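Long-range contacts in MutT/nudix family protein (Deinococcus radiodurans, PDB 2W4E), which probably hydrolyses ADP-ribose with Mg(2+) as cofactor, the chain here being an N-terminally truncated form that keeps the Nudix domain: residues 6-11 with 84-89; 21-26 with 105-110; 113-118 with 130-135. All coordinates share one frame; numbering follows the deposited sequence.

Contact 1 of 3, residues 6-11 with 84-89; sequences RAVFIL and YPLLAL
Strands 6-11 and 84-89 run parallel, their axes 26° apart, and five backbone hydrogen bonds ladder across them: Y84 N to A7 O, F9 N to Y84 O, L86 N to F9 O, L11 N to L86 O and A88 N to L11 O. The pair belongs to the mixed sheet of the Nudix fold, with helix 47-59 against the face of V8 and Y84 and helix 126-141 against that of L11 and P85. P85, which has no N-H, costs the ladder nothing, because F9 bonds to the residues before and after it; P85 CA instead approaches F9 O at 3.3 Å. At the start of the pair the R6 chain passes the Y84 ring, CG in plane at its edge and CD 3.8 Å from CE2, while the guanidinium stands 81° to the ring and does not stack. L11 and L87 lie side by side, both with CG anti to the backbone N, and L11 CG comes to 4.0 Å from L87 CD1. On the opposite face I10 CG2 meets A88 CB at 3.7 Å. Packing is tightest where V8, in the conformer described, crosses L86 obliquely: CG2, anti to the backbone N, presses on L86 CD1 at 3.4 Å.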
loop_
_atom_site.group_PDB
_atom_site.type_symbol
_atom_site.label_atom_id
_atom_site.label_comp_id
_atom_site.label_asym_id
_atom_site.label_seq_id
_atom_site.Cartn_x
_atom_site.Cartn_y
_atom_site.Cartn_z
ATOM N N ARG A 6 -3.529 -16.832 0.195
ATOM C CA ARG A 6 -3.088 -15.841 -0.789
ATOM C C ARG A 6 -4.308 -15.204 -1.441
ATOM O O ARG A 6 -5.322 -15.864 -1.617
ATOM C CB ARG A 6 -2.225 -16.499 -1.873
ATOM C CG ARG A 6 -1.000 -17.252 -1.348
ATOM C CD ARG A 6 -0.165 -17.913 -2.451
ATOM N NE ARG A 6 -0.849 -19.051 -3.087
ATOM C CZ ARG A 6 -0.551 -19.551 -4.291
ATOM N NH1 ARG A 6 0.424 -19.032 -5.034
ATOM N NH2 ARG A 6 -1.251 -20.576 -4.762
ATOM N N ALA A 7 -4.204 -13.926 -1.819
ATOM C CA ALA A 7 -5.220 -13.309 -2.670
ATOM C C ALA A 7 -4.471 -12.573 -3.768
ATOM O O ALA A 7 -3.305 -12.165 -3.580
ATOM C CB ALA A 7 -6.074 -12.344 -1.862
ATOM N N VAL A 8 -5.146 -12.398 -4.900
ATOM C CA VAL A 8 -4.588 -11.688 -6.039
ATOM C C VAL A 8 -5.318 -10.364 -6.214
ATOM O O VAL A 8 -6.513 -10.293 -5.967
ATOM C CB VAL A 8 -4.655 -12.585 -7.302
ATOM C CG1 VAL A 8 -6.101 -12.952 -7.651
ATOM C CG2 VAL A 8 -3.959 -11.915 -8.432
ATOM N N PHE A 9 -4.584 -9.299 -6.547
ATOM C CA PHE A 9 -5.186 -7.994 -6.769
ATOM C C PHE A 9 -4.796 -7.630 -8.183
ATOM O O PHE A 9 -3.650 -7.813 -8.585
ATOM C CB PHE A 9 -4.643 -6.958 -5.774
ATOM C CG PHE A 9 -5.356 -6.967 -4.461
ATOM C CD1 PHE A 9 -6.200 -5.917 -4.106
ATOM C CD2 PHE A 9 -5.213 -8.046 -3.583
ATOM C CE1 PHE A 9 -6.922 -5.936 -2.888
ATOM C CE2 PHE A 9 -5.929 -8.070 -2.379
ATOM C CZ PHE A 9 -6.780 -7.008 -2.039
ATOM N N ILE A 10 -5.758 -7.133 -8.934
ATOM C CA ILE A 10 -5.573 -6.828 -10.340
ATOM C C ILE A 10 -5.996 -5.421 -10.657
ATOM O O ILE A 10 -7.196 -5.059 -10.529
ATOM C CB ILE A 10 -6.418 -7.783 -11.263
ATOM C CG1 ILE A 10 -6.070 -9.256 -11.030
ATOM C CG2 ILE A 10 -6.184 -7.417 -12.766
ATOM C CD1 ILE A 10 -7.008 -9.928 -10.086
ATOM N N LEU A 11 -5.048 -4.642 -11.146
ATOM C CA LEU A 11 -5.379 -3.348 -11.716
ATOM C C LEU A 11 -5.625 -3.517 -13.238
ATOM O O LEU A 11 -4.682 -3.691 -13.993
ATOM C CB LEU A 11 -4.236 -2.347 -11.452
ATOM C CG LEU A 11 -4.293 -0.996 -12.205
ATOM C CD1 LEU A 11 -5.653 -0.287 -11.912
ATOM C CD2 LEU A 11 -3.066 -0.155 -11.728
ATOM N N TYR A 84 -0.891 -10.572 -3.753
ATOM C CA TYR A 84 -0.098 -10.490 -4.963
ATOM C C TYR A 84 -0.720 -9.558 -5.990
ATOM O O TYR A 84 -1.752 -9.891 -6.589
ATOM C CB TYR A 84 0.102 -11.890 -5.585
ATOM C CG TYR A 84 0.996 -12.752 -4.745
ATOM C CD1 TYR A 84 2.380 -12.638 -4.826
ATOM C CD2 TYR A 84 0.450 -13.679 -3.851
ATOM C CE1 TYR A 84 3.213 -13.426 -4.038
ATOM C CE2 TYR A 84 1.285 -14.484 -3.055
ATOM C CZ TYR A 84 2.647 -14.335 -3.156
ATOM O OH TYR A 84 3.443 -15.109 -2.361
ATOM N N PRO A 85 -0.108 -8.386 -6.207
ATOM C CA PRO A 85 -0.712 -7.467 -7.179
ATOM C C PRO A 85 -0.255 -7.726 -8.618
ATOM O O PRO A 85 0.908 -8.120 -8.831
ATOM C CB PRO A 85 -0.282 -6.079 -6.685
ATOM C CG PRO A 85 1.023 -6.308 -5.961
ATOM C CD PRO A 85 0.979 -7.767 -5.440
ATOM N N LEU A 86 -1.178 -7.593 -9.585
ATOM C CA LEU A 86 -0.814 -7.612 -11.004
ATOM C C LEU A 86 -1.433 -6.436 -11.769
ATOM O O LEU A 86 -2.604 -6.037 -11.516
ATOM C CB LEU A 86 -1.155 -8.953 -11.702
ATOM C CG LEU A 86 -0.365 -10.198 -11.195
ATOM C CD1 LEU A 86 -1.194 -10.930 -10.207
ATOM C CD2 LEU A 86 0.064 -11.158 -12.339
ATOM N N LEU A 87 -0.665 -5.927 -12.720
ATOM C CA LEU A 87 -1.202 -5.008 -13.721
ATOM C C LEU A 87 -1.694 -5.780 -14.976
ATOM O O LEU A 87 -0.906 -6.479 -15.646
ATOM C CB LEU A 87 -0.122 -4.028 -14.106
ATOM C CG LEU A 87 -0.433 -3.092 -15.276
ATOM C CD1 LEU A 87 -1.655 -2.155 -14.926
ATOM C CD2 LEU A 87 0.808 -2.263 -15.578
ATOM N N ALA A 88 -2.974 -5.652 -15.292
ATOM C CA ALA A 88 -3.535 -6.264 -16.518
ATOM C C ALA A 88 -3.750 -5.179 -17.609
ATOM O O ALA A 88 -4.393 -4.141 -17.371
ATOM C CB ALA A 88 -4.845 -7.016 -16.191
ATOM N N LEU A 89 -3.204 -5.415 -18.804
ATOM C CA LEU A 89 -3.284 -4.418 -19.888
ATOM C C LEU A 89 -4.141 -4.936 -21.024
ATOM O O LEU A 89 -4.446 -6.155 -21.094
ATOM C CB LEU A 89 -1.866 -4.059 -20.388
ATOM C CG LEU A 89 -1.092 -3.543 -19.156
ATOM C CD1 LEU A 89 0.376 -3.813 -19.211
ATOM C CD2 LEU A 89 -1.383 -2.040 -18.838
#

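Contact 2 of 3, residues 21-26 with 105-110; sequences LIRQFR and ERVVLP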
loop_
_atom_site.group_PDB
_atom_site.type_symbol
_atom_site.label_atom_id
_atom_site.label_comp_id
_atom_site.label_asym_id
_atom_site.label_seq_id
_atom_site.Cartn_x
_atom_site.Cartn_y
_atom_site.Cartn_z
ATOM N N LEU A 21 -12.277 -0.074 -12.265
ATOM C CA LEU A 21 -12.457 -0.192 -10.812
ATOM C C LEU A 21 -13.809 -0.762 -10.446
ATOM O O LEU A 21 -14.677 -0.891 -11.287
ATOM C CB LEU A 21 -12.297 1.183 -10.136
ATOM C CG LEU A 21 -11.057 1.934 -10.585
ATOM C CD1 LEU A 21 -10.863 3.276 -9.834
ATOM C CD2 LEU A 21 -9.852 1.005 -10.340
ATOM N N ILE A 22 -13.979 -1.094 -9.173
ATOM C CA ILE A 22 -15.284 -1.461 -8.638
ATOM C C ILE A 22 -15.623 -0.648 -7.387
ATOM O O ILE A 22 -14.713 -0.163 -6.686
ATOM C CB ILE A 22 -15.376 -2.950 -8.287
ATOM C CG1 ILE A 22 -14.273 -3.330 -7.274
ATOM C CG2 ILE A 22 -15.323 -3.809 -9.567
ATOM C CD1 ILE A 22 -14.372 -4.752 -6.758
ATOM N N ARG A 23 -16.923 -0.484 -7.128
ATOM C CA ARG A 23 -17.388 0.055 -5.836
ATOM C C ARG A 23 -18.084 -1.113 -5.225
ATOM O O ARG A 23 -19.062 -1.629 -5.759
ATOM C CB ARG A 23 -18.319 1.287 -5.940
ATOM C CG ARG A 23 -17.658 2.559 -6.542
ATOM C CD ARG A 23 -18.463 3.861 -6.278
ATOM N NE ARG A 23 -17.909 4.965 -7.082
ATOM C CZ ARG A 23 -18.471 5.489 -8.172
ATOM N NH1 ARG A 23 -19.632 5.037 -8.625
ATOM N NH2 ARG A 23 -17.860 6.475 -8.827
ATOM N N GLN A 24 -17.537 -1.570 -4.120
ATOM C CA GLN A 24 -18.011 -2.747 -3.468
ATOM C C GLN A 24 -18.452 -2.391 -2.053
ATOM O O GLN A 24 -17.722 -1.728 -1.342
ATOM C CB GLN A 24 -16.862 -3.741 -3.377
ATOM C CG GLN A 24 -17.288 -5.078 -2.837
ATOM C CD GLN A 24 -16.327 -6.164 -3.244
ATOM O OE1 GLN A 24 -15.090 -5.940 -3.328
ATOM N NE2 GLN A 24 -16.860 -7.356 -3.456
ATOM N N PHE A 25 -19.647 -2.838 -1.670
ATOM C CA PHE A 25 -20.112 -2.706 -0.284
ATOM C C PHE A 25 -19.161 -3.469 0.637
ATOM O O PHE A 25 -18.799 -4.618 0.358
ATOM C CB PHE A 25 -21.539 -3.267 -0.123
ATOM C CG PHE A 25 -22.126 -3.037 1.253
ATOM C CD1 PHE A 25 -22.604 -1.790 1.613
ATOM C CD2 PHE A 25 -22.179 -4.073 2.191
ATOM C CE1 PHE A 25 -23.136 -1.557 2.905
ATOM C CE2 PHE A 25 -22.707 -3.851 3.495
ATOM C CZ PHE A 25 -23.190 -2.596 3.834
ATOM N N ARG A 26 -18.737 -2.829 1.716
ATOM C CA ARG A 26 -17.937 -3.497 2.717
ATOM C C ARG A 26 -18.585 -3.380 4.075
ATOM O O ARG A 26 -18.757 -2.272 4.620
ATOM C CB ARG A 26 -16.508 -2.912 2.765
ATOM C CG ARG A 26 -15.704 -3.106 1.452
ATOM C CD ARG A 26 -15.687 -4.592 1.014
ATOM N NE ARG A 26 -14.510 -4.869 0.181
ATOM C CZ ARG A 26 -14.151 -6.084 -0.203
ATOM N NH1 ARG A 26 -14.865 -7.121 0.184
ATOM N NH2 ARG A 26 -13.062 -6.273 -0.942
ATOM N N GLU A 105 -20.356 -2.640 -8.204
ATOM C CA GLU A 105 -20.645 -1.798 -9.348
ATOM C C GLU A 105 -19.334 -1.487 -10.077
ATOM O O GLU A 105 -18.384 -0.973 -9.503
ATOM C CB GLU A 105 -21.327 -0.506 -8.924
ATOM C CG GLU A 105 -21.374 0.550 -10.037
ATOM C CD GLU A 105 -21.641 1.968 -9.536
ATOM O OE1 GLU A 105 -21.750 2.882 -10.379
ATOM O OE2 GLU A 105 -21.732 2.195 -8.316
ATOM N N ARG A 106 -19.311 -1.778 -11.361
ATOM C CA ARG A 106 -18.161 -1.466 -12.184
ATOM C C ARG A 106 -18.057 0.010 -12.524
ATOM O O ARG A 106 -19.060 0.649 -12.880
ATOM C CB ARG A 106 -18.189 -2.307 -13.437
ATOM C CG ARG A 106 -16.853 -2.340 -14.161
ATOM C CD ARG A 106 -17.113 -2.280 -15.611
ATOM N NE ARG A 106 -17.405 -3.593 -16.108
ATOM C CZ ARG A 106 -18.202 -3.854 -17.137
ATOM N NH1 ARG A 106 -18.836 -2.883 -17.777
ATOM N NH2 ARG A 106 -18.353 -5.101 -17.514
ATOM N N VAL A 107 -16.838 0.540 -12.425
ATOM C CA VAL A 107 -16.575 1.956 -12.585
ATOM C C VAL A 107 -15.349 2.098 -13.481
ATOM O O VAL A 107 -14.233 1.829 -13.042
ATOM C CB VAL A 107 -16.313 2.651 -11.184
ATOM C CG1 VAL A 107 -15.768 4.073 -11.345
ATOM C CG2 VAL A 107 -17.599 2.685 -10.315
ATOM N N VAL A 108 -15.534 2.560 -14.712
ATOM C CA VAL A 108 -14.402 2.774 -15.639
ATOM C C VAL A 108 -13.996 4.247 -15.721
ATOM O O VAL A 108 -14.784 5.080 -16.142
ATOM C CB VAL A 108 -14.743 2.205 -17.060
ATOM C CG1 VAL A 108 -13.616 2.496 -18.076
ATOM C CG2 VAL A 108 -14.987 0.700 -16.969
ATOM N N LEU A 109 -12.774 4.569 -15.309
ATOM C CA LEU A 109 -12.289 5.947 -15.304
ATOM C C LEU A 109 -10.987 6.105 -16.039
ATOM O O LEU A 109 -10.124 5.238 -15.944
ATOM C CB LEU A 109 -12.054 6.392 -13.848
ATOM C CG LEU A 109 -13.257 6.468 -12.916
ATOM C CD1 LEU A 109 -12.778 6.520 -11.465
ATOM C CD2 LEU A 109 -14.050 7.702 -13.252
ATOM N N PRO A 110 -10.791 7.247 -16.734
ATOM C CA PRO A 110 -9.465 7.536 -17.269
ATOM C C PRO A 110 -8.378 7.449 -16.192
ATOM O O PRO A 110 -8.598 7.883 -15.040
ATOM C CB PRO A 110 -9.588 9.002 -17.749
ATOM C CG PRO A 110 -11.030 9.179 -18.026
ATOM C CD PRO A 110 -11.692 8.407 -16.871
#
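E105 O is gripped twice: R23 N gives it a hydrogen bond of 2.8 Å, nearly straight at 160° and in the carbonyl plane, and I22 CA adds a CA-H...O contact at 3.3 Å. E105 N returns a bond to R23 O, so R23 and E105 form a hydrogen-bonded pair. L21 and V107 make a second one, in which each N bonds to the other's O from above the carbonyl plane. Between them I22 and R106 form a non-hydrogen-bonded pair, its side chains on the other face.

On the face of L21, R23, E105 and V107, the R23 chain runs extended from CG to NE and crosses V107 at about a right angle. V107 CG2 thus lies over one face of the guanidinium, near its rim, 3.5 Å from NH1. E105, with CG anti to the backbone N (chi1 167°), reaches out alongside R23, and its OE1 forms a long salt bridge of 3.5 Å to NH1. Guanidinium and carboxylate planes are 70° apart, so the groups do not meet flat. Further along, L21 CD1 meets L109 CD1 at 4.1 Å, the two chains crossing at about a right angle, and V114 of helix 111-120 packs against both leucines. On the I22 side, helix 47-59 supplies E58 and V59; R106 NH2 hydrogen-bonds V59 O. With strand 31-35 on the far side of 18-26, this is the three-stranded antiparallel sheet of the Nudix fold, in which 104-110 is an outermost strand within the chain.

Contact 3 of 3, residues 113-118 with 130-135; sequences EVYRML and LTLWQA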
loop_
_atom_site.group_PDB
_atom_site.type_symbol
_atom_site.label_atom_id
_atom_site.label_comp_id
_atom_site.label_asym_id
_atom_site.label_seq_id
_atom_site.Cartn_x
_atom_site.Cartn_y
_atom_site.Cartn_z
ATOM N N GLU A 113 -7.408 10.606 -14.006
ATOM C CA GLU A 113 -8.341 10.827 -12.929
ATOM C C GLU A 113 -8.128 9.874 -11.748
ATOM O O GLU A 113 -8.119 10.300 -10.608
ATOM C CB GLU A 113 -9.773 10.701 -13.463
ATOM C CG GLU A 113 -10.826 10.868 -12.397
ATOM C CD GLU A 113 -10.745 12.209 -11.625
ATOM O OE1 GLU A 113 -9.990 13.145 -11.996
ATOM O OE2 GLU A 113 -11.463 12.315 -10.626
ATOM N N VAL A 114 -7.884 8.605 -12.040
ATOM C CA VAL A 114 -7.527 7.650 -10.981
ATOM C C VAL A 114 -6.279 8.090 -10.178
ATOM O O VAL A 114 -6.272 8.052 -8.917
ATOM C CB VAL A 114 -7.336 6.220 -11.540
ATOM C CG1 VAL A 114 -7.009 5.247 -10.395
ATOM C CG2 VAL A 114 -8.618 5.779 -12.190
ATOM N N TYR A 115 -5.241 8.516 -10.884
ATOM C CA TYR A 115 -4.016 8.968 -10.190
ATOM C C TYR A 115 -4.187 10.330 -9.499
ATOM O O TYR A 115 -3.516 10.602 -8.468
ATOM C CB TYR A 115 -2.773 8.889 -11.098
ATOM C CG TYR A 115 -2.320 7.440 -11.181
ATOM C CD1 TYR A 115 -2.891 6.550 -12.115
ATOM C CD2 TYR A 115 -1.390 6.934 -10.276
ATOM C CE1 TYR A 115 -2.504 5.174 -12.164
ATOM C CE2 TYR A 115 -0.993 5.563 -10.316
ATOM C CZ TYR A 115 -1.560 4.702 -11.254
ATOM O OH TYR A 115 -1.170 3.385 -11.275
ATOM N N ARG A 116 -5.104 11.164 -10.022
ATOM C CA ARG A 116 -5.431 12.396 -9.304
ATOM C C ARG A 116 -6.091 11.998 -7.981
ATOM O O ARG A 116 -5.694 12.487 -6.921
ATOM C CB ARG A 116 -6.329 13.323 -10.115
ATOM C CG ARG A 116 -6.555 14.642 -9.394
ATOM C CD ARG A 116 -7.877 15.308 -9.847
ATOM N NE ARG A 116 -9.039 14.490 -9.509
ATOM C CZ ARG A 116 -9.506 14.269 -8.276
ATOM N NH1 ARG A 116 -8.960 14.838 -7.208
ATOM N NH2 ARG A 116 -10.560 13.483 -8.114
ATOM N N MET A 117 -7.064 11.093 -8.035
ATOM C CA MET A 117 -7.677 10.551 -6.822
ATOM C C MET A 117 -6.629 9.989 -5.842
ATOM O O MET A 117 -6.644 10.320 -4.667
ATOM C CB MET A 117 -8.718 9.499 -7.147
ATOM C CG MET A 117 -9.958 10.053 -7.844
ATOM S SD MET A 117 -10.935 8.724 -8.657
ATOM C CE MET A 117 -11.696 8.002 -7.219
ATOM N N LEU A 118 -5.750 9.130 -6.345
ATOM C CA LEU A 118 -4.680 8.524 -5.534
ATOM C C LEU A 118 -3.851 9.597 -4.764
ATOM O O LEU A 118 -3.655 9.483 -3.568
ATOM C CB LEU A 118 -3.765 7.701 -6.432
ATOM C CG LEU A 118 -2.662 6.853 -5.764
ATOM C CD1 LEU A 118 -3.245 5.846 -4.781
ATOM C CD2 LEU A 118 -1.724 6.176 -6.795
ATOM N N LEU A 130 -1.823 0.780 -2.871
ATOM C CA LEU A 130 -0.420 0.359 -2.985
ATOM C C LEU A 130 -0.209 -0.207 -4.401
ATOM O O LEU A 130 0.816 0.008 -5.004
ATOM C CB LEU A 130 -0.059 -0.706 -1.928
ATOM C CG LEU A 130 1.349 -1.315 -1.985
ATOM C CD1 LEU A 130 2.499 -0.230 -2.117
ATOM C CD2 LEU A 130 1.580 -2.176 -0.767
ATOM N N THR A 131 -1.196 -0.929 -4.926
ATOM C CA THR A 131 -1.046 -1.523 -6.273
ATOM C C THR A 131 -0.912 -0.412 -7.317
ATOM O O THR A 131 -0.105 -0.515 -8.261
ATOM C CB THR A 131 -2.229 -2.451 -6.571
ATOM O OG1 THR A 131 -2.247 -3.476 -5.582
ATOM C CG2 THR A 131 -2.122 -3.122 -7.993
ATOM N N LEU A 132 -1.716 0.640 -7.146
ATOM C CA LEU A 132 -1.693 1.795 -8.089
ATOM C C LEU A 132 -0.331 2.467 -8.065
ATOM O O LEU A 132 0.226 2.788 -9.110
ATOM C CB LEU A 132 -2.803 2.813 -7.787
ATOM C CG LEU A 132 -4.198 2.350 -8.249
ATOM C CD1 LEU A 132 -5.249 3.136 -7.408
ATOM C CD2 LEU A 132 -4.360 2.629 -9.762
ATOM N N TRP A 133 0.211 2.673 -6.873
ATOM C CA TRP A 133 1.540 3.228 -6.798
ATOM C C TRP A 133 2.539 2.301 -7.487
ATOM O O TRP A 133 3.359 2.761 -8.260
ATOM C CB TRP A 133 1.967 3.485 -5.349
ATOM C CG TRP A 133 1.379 4.703 -4.783
ATOM C CD1 TRP A 133 0.416 4.778 -3.814
ATOM C CD2 TRP A 133 1.692 6.053 -5.143
ATOM N NE1 TRP A 133 0.117 6.098 -3.540
ATOM C CE2 TRP A 133 0.877 6.903 -4.346
ATOM C CE3 TRP A 133 2.588 6.630 -6.040
ATOM C CZ2 TRP A 133 0.933 8.295 -4.434
ATOM C CZ3 TRP A 133 2.662 8.026 -6.121
ATOM C CH2 TRP A 133 1.842 8.840 -5.304
ATOM N N GLN A 134 2.498 1.004 -7.188
ATOM C CA GLN A 134 3.508 0.095 -7.774
ATOM C C GLN A 134 3.385 -0.006 -9.301
ATOM O O GLN A 134 4.382 -0.230 -9.969
ATOM C CB GLN A 134 3.372 -1.323 -7.179
ATOM C CG GLN A 134 3.755 -1.494 -5.686
ATOM C CD GLN A 134 3.341 -2.904 -5.214
ATOM O OE1 GLN A 134 2.520 -3.558 -5.870
ATOM N NE2 GLN A 134 3.865 -3.350 -4.111
ATOM N N ALA A 135 2.177 0.157 -9.857
ATOM C CA ALA A 135 1.984 0.068 -11.315
ATOM C C ALA A 135 2.365 1.356 -12.080
ATOM O O ALA A 135 2.435 1.364 -13.306
ATOM C CB ALA A 135 0.509 -0.272 -11.615
HETATM O O HOH W 1 -1.838 7.293 -1.846
#
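The W133 indole carries L118 over one face, CD2 standing 3.6 Å from the centroid of the five-membered ring and only 9° off its normal, a CH-pi contact. A water sits in plane at the ring's edge and accepts from NE1 at 2.8 Å; it also gives a weak bond to L118 O. W133 of the second subunit meets the same indole, their planes about 15° apart. The Y115 ring has L132 O in plane at its edge, where OH donates a short 2.6 Å bond onto a lone pair of that carbonyl. R116 grips E113 side-on, NE to OE1 and NH2 to OE2, both oxygens close to the guanidinium plane. Segments 113-118 and 130-135, from the last two helices of this Nudix-fold chain, cross at 119°, and both reach L11 of the mixed sheet. L132 fills the crossing: CB meets L118 CD2 at 3.7 Å as the two chains slide past each other, and CD2 rests 3.8 Å from V114 CG1. A phenylalanine at Y115 would lack the hydroxyl and its bond to L132 O, which would probably weaken the tie between the helices. L132 CD2 also lies 3.8 Å from Y115 CZ, and A135 CB is 4.0 Å from Y115 OH.

Overall arrangement
From the N terminus, strand 6-14 opens contact 1 and strand 18-26 opens contact 2. Strand 82-93 then closes the first loop and strand 104-110 the second, so the two contacts cross along the chain, and helix 47-59 lies within both loops. Their centres are 16 Å apart and they do not touch: contact 1 builds the mixed sheet, contact 2 the antiparallel one. Helix 111-120 follows strand 104-110 directly and begins contact 3, a short loop closed by helix 126-141 in series after the others. Contact 3 touches both sheets: L132 and A135 pack on L11, T131 and Q134 on P85, and V114 on L21 and L109.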